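Local coordinates for protein Adenylate/guanylate cyclase/hydrolase, alpha/beta fold family (Ruegeria pomeroyi, PDB 3MR7) that probably works as an adenylate cyclase, this piece being the nucleotide cyclase catalytic domain of a longer protein that also carries an alpha/beta-hydrolase domain, at residues T66-Q78 with I132-V146. Numbering follows the deposited sequence.
Sequences TAQAALRCALEIQ and ICVSDIVHQITQDRV
Leu71 and Ile132 stand at the heart of the joint between helix 67-84 and a unit made of strand 132-135, helix 136-142 and the turn after it, to Val146. Strand 132-135 runs nearly antiparallel to the helix segment, at 166°, whereas helix 136-142 passes it almost at a right angle. Ile132 buries the most area in the contact; its CD1 lies against the helix, 3.4 Å from Ala74 CB, and Leu75 lies across it at about a right angle, CD2 3.7 Å from Ile132 CD1. The methylene CG of Gln78 covers the flank of the same isoleucine, while its amide NE2 is spent on the carbonyl oxygens of Ala131 and Tyr96. Leu71, its CG turned anti to the backbone N (chi1 -173°), reaches both elements: CD1 faces Ile132 and Val134, and CD2 lies 3.6 Å from Thr142 OG1 and 3.9 Å from Val146 CG2. Leu75 CD1 and Val146 CG1 meet tip to tip at 3.5 Å. Thr142 fits in by giving its hydroxyl proton back to its own helix, at Val138 O (OG1 to O 2.6 Å), which leaves CG2 for Ala67 CB. Toward solvent the contact thins to Gln68, whose CG and CD cross the aliphatic part of Arg145, CD 3.7 Å from Arg145 CB; the placement of its amide N and O is doubtful. Replacing Gln68 with an alanine would probably uncover the Arg145 methylenes and leave that chain freer to move. The helix thus packs on the sheet of the cyclase domain and on helix 136-142 with its following turn through hydrocarbon surfaces, which implies that the parts are held mainly by apolar burial, the Thr142 hydroxyl and Gln78 NE2 bonding within a segment or to outside residues.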
loop_
_atom_site.group_PDB
_atom_site.type_symbol
_atom_site.label_atom_id
_atom_site.label_comp_id
_atom_site.label_asym_id
_atom_site.label_seq_id
_atom_site.Cartn_x
_atom_site.Cartn_y
_atom_site.Cartn_z
ATOM N N THR A 66 -14.928 21.829 2.200
ATOM C CA THR A 66 -15.791 21.251 1.184
ATOM C C THR A 66 -15.196 19.981 0.636
ATOM O O THR A 66 -13.990 19.828 0.634
ATOM C CB THR A 66 -16.100 22.235 0.032
ATOM O OG1 THR A 66 -14.889 22.845 -0.462
ATOM C CG2 THR A 66 -17.036 23.294 0.540
ATOM N N ALA A 67 -16.045 19.068 0.178
ATOM C CA ALA A 67 -15.586 17.903 -0.567
ATOM C C ALA A 67 -14.929 18.347 -1.882
ATOM O O ALA A 67 -13.878 17.855 -2.266
ATOM C CB ALA A 67 -16.735 16.961 -0.826
ATOM N N GLN A 68 -15.517 19.320 -2.556
ATOM C CA GLN A 68 -14.907 19.817 -3.766
ATOM C C GLN A 68 -13.432 20.212 -3.565
ATOM O O GLN A 68 -12.578 19.815 -4.361
ATOM C CB GLN A 68 -15.719 20.965 -4.316
ATOM C CG GLN A 68 -15.771 21.013 -5.826
ATOM C CD GLN A 68 -16.550 22.231 -6.352
ATOM O OE1 GLN A 68 -17.208 22.956 -5.586
ATOM N NE2 GLN A 68 -16.481 22.452 -7.665
ATOM N N ALA A 69 -13.115 20.963 -2.505
ATOM C CA ALA A 69 -11.753 21.503 -2.333
ATOM C C ALA A 69 -10.712 20.416 -2.070
ATOM O O ALA A 69 -9.590 20.499 -2.549
ATOM C CB ALA A 69 -11.711 22.546 -1.238
ATOM N N ALA A 70 -11.082 19.401 -1.302
ATOM C CA ALA A 70 -10.214 18.252 -1.134
ATOM C C ALA A 70 -9.888 17.677 -2.505
ATOM O O ALA A 70 -8.718 17.417 -2.821
ATOM C CB ALA A 70 -10.871 17.194 -0.254
ATOM N N LEU A 71 -10.913 17.512 -3.334
ATOM C CA LEU A 71 -10.718 16.822 -4.599
ATOM C C LEU A 71 -9.924 17.636 -5.616
ATOM O O LEU A 71 -9.038 17.102 -6.267
ATOM C CB LEU A 71 -12.042 16.315 -5.184
ATOM C CG LEU A 71 -11.889 15.441 -6.434
ATOM C CD1 LEU A 71 -10.818 14.377 -6.224
ATOM C CD2 LEU A 71 -13.214 14.793 -6.821
ATOM N N ARG A 72 -10.216 18.920 -5.754
ATOM C CA ARG A 72 -9.455 19.730 -6.702
ATOM C C ARG A 72 -8.018 19.819 -6.240
ATOM O O ARG A 72 -7.076 19.898 -7.041
ATOM C CB ARG A 72 -10.020 21.134 -6.811
ATOM C CG ARG A 72 -11.395 21.179 -7.437
ATOM C CD ARG A 72 -12.035 22.525 -7.142
ATOM N NE ARG A 72 -13.245 22.770 -7.917
ATOM C CZ ARG A 72 -13.840 23.955 -7.986
ATOM N NH1 ARG A 72 -13.331 24.996 -7.334
ATOM N NH2 ARG A 72 -14.938 24.109 -8.713
ATOM N N CYS A 73 -7.847 19.808 -4.934
ATOM C CA CYS A 73 -6.511 19.872 -4.388
ATOM C C CYS A 73 -5.712 18.631 -4.807
ATOM O O CYS A 73 -4.589 18.753 -5.300
ATOM C CB CYS A 73 -6.590 20.038 -2.877
ATOM S SG CYS A 73 -5.054 20.011 -2.018
ATOM N N ALA A 74 -6.300 17.449 -4.643
ATOM C CA ALA A 74 -5.646 16.188 -5.060
ATOM C C ALA A 74 -5.436 16.110 -6.572
ATOM O O ALA A 74 -4.434 15.594 -7.059
ATOM C CB ALA A 74 -6.457 14.952 -4.577
ATOM N N LEU A 75 -6.409 16.586 -7.320
ATOM C CA LEU A 75 -6.273 16.557 -8.747
ATOM C C LEU A 75 -5.142 17.505 -9.165
ATOM O O LEU A 75 -4.385 17.194 -10.071
ATOM C CB LEU A 75 -7.603 16.929 -9.383
ATOM C CG LEU A 75 -8.594 15.774 -9.440
ATOM C CD1 LEU A 75 -9.947 16.294 -9.846
ATOM C CD2 LEU A 75 -8.123 14.718 -10.427
ATOM N N GLU A 76 -5.033 18.646 -8.479
ATOM C CA GLU A 76 -4.018 19.663 -8.747
ATOM C C GLU A 76 -2.636 19.091 -8.539
ATOM O O GLU A 76 -1.747 19.212 -9.396
ATOM C CB GLU A 76 -4.193 20.857 -7.815
ATOM C CG GLU A 76 -3.360 22.071 -8.203
ATOM C CD GLU A 76 -3.384 23.214 -7.156
ATOM O OE1 GLU A 76 -4.375 23.329 -6.389
ATOM O OE2 GLU A 76 -2.406 24.006 -7.111
ATOM N N ILE A 77 -2.470 18.476 -7.376
ATOM C CA ILE A 77 -1.269 17.745 -7.040
ATOM C C ILE A 77 -0.892 16.610 -8.015
ATOM O O ILE A 77 0.212 16.597 -8.538
ATOM C CB ILE A 77 -1.399 17.177 -5.630
ATOM C CG1 ILE A 77 -1.564 18.326 -4.641
ATOM C CG2 ILE A 77 -0.175 16.309 -5.279
ATOM C CD1 ILE A 77 -1.696 17.884 -3.209
ATOM N N GLN A 78 -1.805 15.667 -8.245
ATOM C CA GLN A 78 -1.537 14.510 -9.079
ATOM C C GLN A 78 -1.272 14.872 -10.538
ATOM O O GLN A 78 -0.409 14.295 -11.172
ATOM C CB GLN A 78 -2.679 13.502 -8.975
ATOM C CG GLN A 78 -2.838 12.924 -7.606
ATOM C CD GLN A 78 -1.567 12.208 -7.147
ATOM O OE1 GLN A 78 -0.481 12.804 -7.122
ATOM N NE2 GLN A 78 -1.696 10.918 -6.783
ATOM N N ILE A 132 -6.018 8.855 -7.414
ATOM C CA ILE A 132 -6.766 9.335 -6.280
ATOM C C ILE A 132 -7.950 8.395 -6.068
ATOM O O ILE A 132 -8.708 8.162 -6.993
ATOM C CB ILE A 132 -7.392 10.685 -6.570
ATOM C CG1 ILE A 132 -6.362 11.690 -7.041
ATOM C CG2 ILE A 132 -8.086 11.193 -5.342
ATOM C CD1 ILE A 132 -6.962 13.050 -7.302
ATOM N N CYS A 133 -8.116 7.853 -4.862
ATOM C CA CYS A 133 -9.288 7.030 -4.545
ATOM C C CYS A 133 -10.203 7.776 -3.595
ATOM O O CYS A 133 -9.745 8.319 -2.601
ATOM C CB CYS A 133 -8.876 5.702 -3.923
ATOM S SG CYS A 133 -8.362 4.486 -5.117
ATOM N N VAL A 134 -11.486 7.822 -3.909
ATOM C CA VAL A 134 -12.443 8.528 -3.053
ATOM C C VAL A 134 -13.569 7.592 -2.673
ATOM O O VAL A 134 -13.933 6.690 -3.430
ATOM C CB VAL A 134 -13.023 9.741 -3.761
ATOM C CG1 VAL A 134 -11.919 10.401 -4.581
ATOM C CG2 VAL A 134 -14.197 9.327 -4.672
ATOM N N SER A 135 -14.117 7.765 -1.490
ATOM C CA SER A 135 -15.205 6.895 -1.114
ATOM C C SER A 135 -16.398 7.285 -1.982
ATOM O O SER A 135 -16.385 8.335 -2.644
ATOM C CB SER A 135 -15.552 7.073 0.351
ATOM O OG SER A 135 -16.130 8.356 0.544
ATOM N N ASP A 136 -17.416 6.432 -1.954
ATOM C CA ASP A 136 -18.657 6.621 -2.680
ATOM C C ASP A 136 -19.382 7.869 -2.215
ATOM O O ASP A 136 -19.964 8.575 -3.025
ATOM C CB ASP A 136 -19.563 5.396 -2.502
ATOM C CG ASP A 136 -20.785 5.457 -3.376
ATOM O OD1 ASP A 136 -20.613 5.685 -4.576
ATOM O OD2 ASP A 136 -21.912 5.286 -2.879
ATOM N N ILE A 137 -19.368 8.138 -0.909
ATOM C CA ILE A 137 -19.965 9.372 -0.420
ATOM C C ILE A 137 -19.303 10.552 -1.146
ATOM O O ILE A 137 -20.000 11.480 -1.586
ATOM C CB ILE A 137 -19.723 9.593 1.062
ATOM C CG1 ILE A 137 -20.334 8.521 1.904
ATOM C CG2 ILE A 137 -20.354 10.842 1.517
ATOM C CD1 ILE A 137 -19.738 8.595 3.307
ATOM N N VAL A 138 -17.967 10.543 -1.254
ATOM C CA VAL A 138 -17.278 11.696 -1.843
ATOM C C VAL A 138 -17.697 11.810 -3.281
ATOM O O VAL A 138 -17.954 12.898 -3.800
ATOM C CB VAL A 138 -15.740 11.626 -1.770
ATOM C CG1 VAL A 138 -15.120 12.562 -2.774
ATOM C CG2 VAL A 138 -15.246 11.989 -0.379
ATOM N N HIS A 139 -17.811 10.656 -3.919
ATOM C CA HIS A 139 -18.153 10.631 -5.333
ATOM C C HIS A 139 -19.536 11.177 -5.650
ATOM O O HIS A 139 -19.695 11.848 -6.662
ATOM C CB HIS A 139 -18.026 9.234 -5.913
ATOM C CG HIS A 139 -18.217 9.207 -7.389
ATOM N ND1 HIS A 139 -19.384 8.756 -7.978
ATOM C CD2 HIS A 139 -17.419 9.612 -8.397
ATOM C CE1 HIS A 139 -19.271 8.866 -9.283
ATOM N NE2 HIS A 139 -18.088 9.386 -9.570
ATOM N N GLN A 140 -20.528 10.889 -4.807
ATOM C CA GLN A 140 -21.897 11.307 -5.101
ATOM C C GLN A 140 -21.980 12.826 -5.021
ATOM O O GLN A 140 -22.815 13.445 -5.678
ATOM C CB GLN A 140 -22.912 10.662 -4.158
ATOM C CG GLN A 140 -22.884 9.160 -4.140
ATOM C CD GLN A 140 -24.076 8.554 -3.417
ATOM O OE1 GLN A 140 -23.903 7.727 -2.520
ATOM N NE2 GLN A 140 -25.302 8.961 -3.806
ATOM N N ILE A 141 -21.073 13.423 -4.251
ATOM C CA ILE A 141 -21.083 14.872 -4.027
ATOM C C ILE A 141 -20.243 15.611 -5.045
ATOM O O ILE A 141 -20.507 16.782 -5.328
ATOM C CB ILE A 141 -20.505 15.245 -2.632
ATOM C CG1 ILE A 141 -21.423 14.799 -1.505
ATOM C CG2 ILE A 141 -20.256 16.728 -2.527
ATOM C CD1 ILE A 141 -20.904 15.157 -0.185
ATOM N N THR A 142 -19.220 14.941 -5.590
ATOM C CA THR A 142 -18.237 15.649 -6.417
ATOM C C THR A 142 -18.314 15.369 -7.920
ATOM O O THR A 142 -17.858 16.182 -8.719
ATOM C CB THR A 142 -16.808 15.403 -5.914
ATOM O OG1 THR A 142 -16.608 14.001 -5.782
ATOM C CG2 THR A 142 -16.615 16.028 -4.550
ATOM N N GLN A 143 -18.889 14.221 -8.286
ATOM C CA GLN A 143 -19.021 13.767 -9.681
ATOM C C GLN A 143 -19.293 14.879 -10.698
ATOM O O GLN A 143 -18.710 14.907 -11.775
ATOM C CB GLN A 143 -20.165 12.758 -9.776
ATOM C CG GLN A 143 -21.529 13.369 -9.325
ATOM C CD GLN A 143 -22.664 12.346 -9.203
ATOM O OE1 GLN A 143 -22.739 11.370 -9.968
ATOM N NE2 GLN A 143 -23.552 12.572 -8.235
ATOM N N ASP A 144 -20.210 15.776 -10.377
ATOM C CA ASP A 144 -20.601 16.777 -11.354
ATOM C C ASP A 144 -19.821 18.073 -11.262
ATOM O O ASP A 144 -19.956 18.936 -12.112
ATOM C CB ASP A 144 -22.098 17.046 -11.261
ATOM C CG ASP A 144 -22.909 15.858 -11.684
ATOM O OD1 ASP A 144 -22.553 15.246 -12.720
ATOM O OD2 ASP A 144 -23.881 15.530 -10.975
ATOM N N ARG A 145 -19.001 18.197 -10.234
ATOM C CA ARG A 145 -18.205 19.386 -10.040
ATOM C C ARG A 145 -16.854 19.280 -10.733
ATOM O O ARG A 145 -16.193 20.284 -10.974
ATOM C CB ARG A 145 -18.014 19.646 -8.550
ATOM C CG ARG A 145 -19.274 20.114 -7.848
ATOM C CD ARG A 145 -19.830 21.368 -8.464
ATOM N NE ARG A 145 -21.278 21.256 -8.536
ATOM C CZ ARG A 145 -21.981 21.475 -9.642
ATOM N NH1 ARG A 145 -21.367 21.839 -10.761
ATOM N NH2 ARG A 145 -23.299 21.342 -9.626
ATOM N N VAL A 146 -16.459 18.061 -11.064
ATOM C CA VAL A 146 -15.151 17.820 -11.635
ATOM C C VAL A 146 -15.328 17.129 -12.981
ATOM O O VAL A 146 -16.033 16.130 -13.066
ATOM C CB VAL A 146 -14.334 16.918 -10.690
ATOM C CG1 VAL A 146 -13.057 16.482 -11.343
ATOM C CG2 VAL A 146 -14.043 17.631 -9.379
#